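Local coordinates for 3-carboxy-cis,cis-muconate cycloisomerase (PDB 1RE5), which belongs to the fumarase/aspartase superfamily of largely helical enzymes, which assemble as tetramers around a core of long bundled helices, at residues 124-129 and 182-187; 162-167 and 432-437. All coordinates share one frame; numbering follows the deposited sequence.

Interaction 1: residues 124-129 and 182-187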
loop_
_atom_site.group_PDB
_atom_site.type_symbol
_atom_site.label_atom_id
_atom_site.label_comp_id
_atom_site.label_asym_id
_atom_site.label_seq_id
_atom_site.Cartn_x
_atom_site.Cartn_y
_atom_site.Cartn_z
ATOM N N LEU D 124 15.352 -21.846 -4.868
ATOM C CA LEU D 124 16.465 -21.022 -4.387
ATOM C C LEU D 124 16.189 -20.526 -2.974
ATOM O O LEU D 124 17.028 -20.639 -2.074
ATOM C CB LEU D 124 16.681 -19.798 -5.271
ATOM C CG LEU D 124 17.326 -19.971 -6.639
ATOM C CD1 LEU D 124 17.811 -18.604 -7.125
ATOM C CD2 LEU D 124 18.496 -20.934 -6.537
ATOM N N ILE D 125 14.996 -19.969 -2.807
ATOM C CA ILE D 125 14.549 -19.420 -1.549
ATOM C C ILE D 125 14.599 -20.434 -0.432
ATOM O O ILE D 125 15.026 -20.108 0.673
ATOM C CB ILE D 125 13.134 -18.846 -1.713
ATOM C CG1 ILE D 125 13.221 -17.612 -2.616
ATOM C CG2 ILE D 125 12.506 -18.539 -0.338
ATOM C CD1 ILE D 125 11.910 -16.948 -2.878
ATOM N N GLU D 126 14.181 -21.665 -0.707
ATOM C CA GLU D 126 14.217 -22.694 0.331
ATOM C C GLU D 126 15.663 -23.020 0.708
ATOM O O GLU D 126 15.972 -23.216 1.883
ATOM C CB GLU D 126 13.494 -23.964 -0.125
ATOM C CG GLU D 126 11.987 -23.797 -0.312
ATOM C CD GLU D 126 11.239 -25.141 -0.400
ATOM O OE1 GLU D 126 11.629 -26.004 -1.229
ATOM O OE2 GLU D 126 10.258 -25.330 0.361
ATOM N N ALA D 127 16.547 -23.060 -0.287
ATOM C CA ALA D 127 17.956 -23.359 -0.039
ATOM C C ALA D 127 18.528 -22.291 0.873
ATOM O O ALA D 127 19.002 -22.590 1.976
ATOM C CB ALA D 127 18.730 -23.391 -1.344
ATOM N N ASP D 128 18.474 -21.041 0.408
ATOM C CA ASP D 128 18.977 -19.907 1.180
ATOM C C ASP D 128 18.383 -19.840 2.590
ATOM O O ASP D 128 19.112 -19.601 3.550
ATOM C CB ASP D 128 18.713 -18.596 0.442
ATOM C CG ASP D 128 19.541 -18.464 -0.825
ATOM O OD1 ASP D 128 20.571 -19.165 -0.937
ATOM O OD2 ASP D 128 19.176 -17.650 -1.702
ATOM N N LEU D 129 17.074 -20.044 2.720
ATOM C CA LEU D 129 16.455 -20.017 4.043
ATOM C C LEU D 129 17.069 -21.065 4.947
ATOM O O LEU D 129 17.421 -20.759 6.084
ATOM C CB LEU D 129 14.947 -20.261 3.979
ATOM C CG LEU D 129 14.018 -19.082 3.705
ATOM C CD1 LEU D 129 12.587 -19.564 3.778
ATOM C CD2 LEU D 129 14.256 -17.983 4.718
ATOM N N GLU D 182 3.994 -25.832 2.975
ATOM C CA GLU D 182 2.561 -26.053 2.876
ATOM C C GLU D 182 1.926 -25.519 1.609
ATOM O O GLU D 182 0.912 -26.052 1.159
ATOM C CB GLU D 182 1.850 -25.448 4.076
ATOM C CG GLU D 182 2.393 -25.924 5.409
ATOM C CD GLU D 182 1.704 -25.259 6.586
ATOM O OE1 GLU D 182 1.256 -24.101 6.419
ATOM O OE2 GLU D 182 1.626 -25.884 7.673
ATOM N N LEU D 183 2.507 -24.476 1.027
ATOM C CA LEU D 183 1.932 -23.901 -0.178
ATOM C C LEU D 183 2.478 -24.530 -1.462
ATOM O O LEU D 183 1.912 -24.355 -2.548
ATOM C CB LEU D 183 2.156 -22.380 -0.200
ATOM C CG LEU D 183 3.557 -21.801 -0.433
ATOM C CD1 LEU D 183 3.990 -21.963 -1.879
ATOM C CD2 LEU D 183 3.531 -20.331 -0.098
ATOM N N ARG D 184 3.574 -25.265 -1.345
ATOM C CA ARG D 184 4.179 -25.874 -2.518
ATOM C C ARG D 184 3.193 -26.659 -3.400
ATOM O O ARG D 184 3.086 -26.406 -4.603
ATOM C CB ARG D 184 5.343 -26.769 -2.086
ATOM C CG ARG D 184 6.134 -27.343 -3.227
ATOM C CD ARG D 184 7.618 -27.407 -2.886
ATOM N NE ARG D 184 8.405 -27.609 -4.099
ATOM C CZ ARG D 184 9.640 -27.153 -4.287
ATOM N NH1 ARG D 184 10.258 -26.461 -3.336
ATOM N NH2 ARG D 184 10.250 -27.362 -5.449
ATOM N N PRO D 185 2.445 -27.610 -2.813
ATOM C CA PRO D 185 1.485 -28.404 -3.593
ATOM C C PRO D 185 0.353 -27.583 -4.194
ATOM O O PRO D 185 -0.270 -27.979 -5.176
ATOM C CB PRO D 185 0.962 -29.400 -2.568
ATOM C CG PRO D 185 0.974 -28.590 -1.299
ATOM C CD PRO D 185 2.334 -27.927 -1.375
ATOM N N ARG D 186 0.090 -26.440 -3.582
ATOM C CA ARG D 186 -0.976 -25.536 -3.994
ATOM C C ARG D 186 -0.513 -24.638 -5.146
ATOM O O ARG D 186 -1.246 -24.408 -6.104
ATOM C CB ARG D 186 -1.345 -24.695 -2.783
ATOM C CG ARG D 186 -2.730 -24.202 -2.703
ATOM C CD ARG D 186 -2.854 -23.412 -1.409
ATOM N NE ARG D 186 -2.845 -24.273 -0.231
ATOM C CZ ARG D 186 -2.280 -23.955 0.933
ATOM N NH1 ARG D 186 -1.656 -22.795 1.089
ATOM N NH2 ARG D 186 -2.365 -24.792 1.960
ATOM N N LEU D 187 0.720 -24.153 -5.051
ATOM C CA LEU D 187 1.287 -23.248 -6.047
ATOM C C LEU D 187 1.722 -23.867 -7.364
ATOM O O LEU D 187 1.436 -23.325 -8.428
ATOM C CB LEU D 187 2.492 -22.515 -5.458
ATOM C CG LEU D 187 3.247 -21.612 -6.434
ATOM C CD1 LEU D 187 2.431 -20.358 -6.765
ATOM C CD2 LEU D 187 4.566 -21.222 -5.806
#

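Interaction 2: residues 162-167 and 432-437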
loop_
_atom_site.group_PDB
_atom_site.type_symbol
_atom_site.label_atom_id
_atom_site.label_comp_id
_atom_site.label_asym_id
_atom_site.label_seq_id
_atom_site.Cartn_x
_atom_site.Cartn_y
_atom_site.Cartn_z
ATOM N N LEU D 162 22.285 -12.328 23.713
ATOM C CA LEU D 162 22.351 -12.130 22.257
ATOM C C LEU D 162 21.739 -13.328 21.551
ATOM O O LEU D 162 21.065 -13.179 20.524
ATOM C CB LEU D 162 23.793 -11.919 21.761
ATOM C CG LEU D 162 23.946 -11.779 20.233
ATOM C CD1 LEU D 162 23.119 -10.600 19.736
ATOM C CD2 LEU D 162 25.411 -11.572 19.858
ATOM N N GLY D 163 21.980 -14.517 22.107
ATOM C CA GLY D 163 21.443 -15.735 21.528
ATOM C C GLY D 163 19.924 -15.726 21.516
ATOM O O GLY D 163 19.290 -16.228 20.577
ATOM N N MET D 164 19.333 -15.148 22.561
ATOM C CA MET D 164 17.884 -15.072 22.662
ATOM C C MET D 164 17.371 -14.269 21.468
ATOM O O MET D 164 16.434 -14.691 20.778
ATOM C CB MET D 164 17.471 -14.391 23.965
ATOM C CG MET D 164 16.030 -14.638 24.362
ATOM S SD MET D 164 15.413 -13.504 25.628
ATOM C CE MET D 164 16.756 -13.496 26.720
ATOM N N LYS D 165 18.004 -13.127 21.208
ATOM C CA LYS D 165 17.595 -12.290 20.099
ATOM C C LYS D 165 17.703 -13.052 18.790
ATOM O O LYS D 165 16.729 -13.134 18.046
ATOM C CB LYS D 165 18.438 -11.010 20.045
ATOM C CG LYS D 165 18.293 -10.097 21.278
ATOM C CD LYS D 165 19.200 -8.883 21.179
ATOM C CE LYS D 165 18.672 -7.840 20.207
ATOM N NZ LYS D 165 17.464 -7.150 20.724
ATOM N N LEU D 166 18.871 -13.618 18.498
ATOM C CA LEU D 166 19.034 -14.371 17.258
ATOM C C LEU D 166 18.073 -15.550 17.184
ATOM O O LEU D 166 17.657 -15.948 16.104
ATOM C CB LEU D 166 20.463 -14.889 17.119
ATOM C CG LEU D 166 21.557 -13.833 16.973
ATOM C CD1 LEU D 166 22.899 -14.515 16.866
ATOM C CD2 LEU D 166 21.294 -12.981 15.735
ATOM N N ALA D 167 17.713 -16.113 18.332
ATOM C CA ALA D 167 16.789 -17.252 18.355
ATOM C C ALA D 167 15.413 -16.849 17.816
ATOM O O ALA D 167 14.739 -17.635 17.152
ATOM C CB ALA D 167 16.662 -17.795 19.783
ATOM N N GLY D 432 16.731 -15.008 33.163
ATOM C CA GLY D 432 15.483 -15.736 33.012
ATOM C C GLY D 432 15.571 -16.968 32.123
ATOM O O GLY D 432 16.476 -17.789 32.266
ATOM N N GLN D 433 14.638 -17.092 31.188
ATOM C CA GLN D 433 14.604 -18.241 30.284
ATOM C C GLN D 433 15.430 -18.071 29.005
ATOM O O GLN D 433 15.295 -18.858 28.061
ATOM C CB GLN D 433 13.152 -18.569 29.909
ATOM C CG GLN D 433 12.245 -18.802 31.111
ATOM C CD GLN D 433 12.817 -19.845 32.060
ATOM O OE1 GLN D 433 12.959 -21.021 31.698
ATOM N NE2 GLN D 433 13.166 -19.418 33.278
ATOM N N ALA D 434 16.287 -17.056 28.980
ATOM C CA ALA D 434 17.131 -16.792 27.823
ATOM C C ALA D 434 17.663 -18.054 27.151
ATOM O O ALA D 434 17.413 -18.279 25.968
ATOM C CB ALA D 434 18.292 -15.903 28.229
ATOM N N ARG D 435 18.403 -18.870 27.897
ATOM C CA ARG D 435 18.975 -20.102 27.351
ATOM C C ARG D 435 17.923 -21.135 26.922
ATOM O O ARG D 435 18.128 -21.900 25.970
ATOM C CB ARG D 435 19.952 -20.725 28.361
ATOM C CG ARG D 435 21.329 -20.086 28.337
ATOM C CD ARG D 435 22.310 -20.712 29.337
ATOM N NE ARG D 435 22.032 -20.316 30.722
ATOM C CZ ARG D 435 21.881 -19.054 31.131
ATOM N NH1 ARG D 435 21.977 -18.050 30.263
ATOM N NH2 ARG D 435 21.621 -18.795 32.409
ATOM N N VAL D 436 16.798 -21.157 27.621
ATOM C CA VAL D 436 15.731 -22.080 27.278
ATOM C C VAL D 436 15.165 -21.717 25.897
ATOM O O VAL D 436 15.002 -22.588 25.033
ATOM C CB VAL D 436 14.602 -22.023 28.326
ATOM C CG1 VAL D 436 13.427 -22.895 27.885
ATOM C CG2 VAL D 436 15.128 -22.484 29.660
ATOM N N TRP D 437 14.873 -20.433 25.693
ATOM C CA TRP D 437 14.328 -19.973 24.421
ATOM C C TRP D 437 15.241 -20.406 23.263
ATOM O O TRP D 437 14.774 -20.957 22.251
ATOM C CB TRP D 437 14.188 -18.446 24.414
ATOM C CG TRP D 437 13.253 -17.857 25.452
ATOM C CD1 TRP D 437 13.309 -16.591 25.973
ATOM C CD2 TRP D 437 12.115 -18.489 26.060
ATOM N NE1 TRP D 437 12.284 -16.396 26.864
ATOM C CE2 TRP D 437 11.535 -17.540 26.941
ATOM C CE3 TRP D 437 11.529 -19.763 25.949
ATOM C CZ2 TRP D 437 10.394 -17.822 27.710
ATOM C CZ3 TRP D 437 10.390 -20.045 26.717
ATOM C CH2 TRP D 437 9.839 -19.075 27.588
#

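Interaction 1: residues 124-129 and 182-187
The guanidinium group of R184 meets the carboxylate of E126 at its edge: CD of E126 lies in the guanidinium plane, outside NH1, rather than above or below a face. The two flat groups are not coplanar but turned 36° against each other, and one oxygen does most of the work. OE1 of E126 forms a salt bridge with NH1 of R184 at 2.6 Å, while OE2 of E126 stands 3.9 Å from that same nitrogen. Both residues need long side chains here, because their CA atoms are 10.9 Å apart. E126 reaches out with CG anti to its carbonyl carbon (chi1 -67°) and an extended chain beyond; R184 comes from the other side, its chain bent at chi2. The arginine is shared, for its NH2 makes a second salt bridge with D123, one helical turn before E126, so that two acids of one helix grip a single guanidinium, an arrangement likely to stabilise its positive charge. The bridge lies at the surface between antiparallel helices 106-142 and 162-187, close to the end of the latter, where P185, lacking an amide hydrogen, sits at a kink. Deeper in, I125 and L129 pack on L180 of helix 162-187, while helix 231-257 supports the same layer through L240 against I125 and V239 against L183.

Interaction 2: residues 162-167 and 432-437
M164 and A434 bring the two backbones together, their CA atoms 5.5 Å apart, where the first turns of helices 162-187 and 434-449 run side by side in the same general direction. M164 carries most of the contact. Its CG is anti to the backbone N (chi1 -162°), and the extended start of the chain carries the sulfur past the indole of W437, before a bend at chi3 (-44°) turns the terminal methyl to A434. CE of M164 thus rests on CB of A434, whose single methyl suits so close an approach of two helices. Against the tryptophan, M164 lies alongside, both side chains pointing the same way. CG of M164 is 3.7 Å from CD1 of W437, in the plane of the ring, and SD of M164 is 4.9 Å from the centroid of the five-membered ring. At 89° from the ring normal the sulfur is at the edge, not over a face. CB of Q433, the residue just ahead of the helix, lies 3.5 Å above one face of the W437 indole, near the rim. Q433 occupies the N-cap position, and its carbonyl O accepts the amide of W437. A second small residue, A167, sits one turn beyond M164 and packs on V438 and A441. The indole NE1 is satisfied across the subunit boundary, by a hydrogen bond to the carbonyl O of G197 of the second subunit; P225 of that subunit also packs on W437, and G197 on M164. The arrangement is an edge-on Met-aromatic contact within a buried helix-helix seam, joining the start of a long helix of the lyase family region to the chain's C-terminal helix at a subunit interface.

How the interactions relate
Followed from the N terminus, the chain first passes 124-129 on helix 106-142, then a small antiparallel sheet, then 162-167 at the start of helix 162-187 and 182-187 at its end. There interaction 1 closes a loop of 52 residues. Interaction 2 closes a far longer one, of 264 residues, when the last helix returns to 162-167. Because that segment lies inside the first loop while 432-437 lies beyond it, the two closures cross instead of nesting. Helix 162-187 is their common member, bound near one end to the C-terminal helix and near the other to helix 106-142. The contact centres are 28 Å apart, and both border the second subunit.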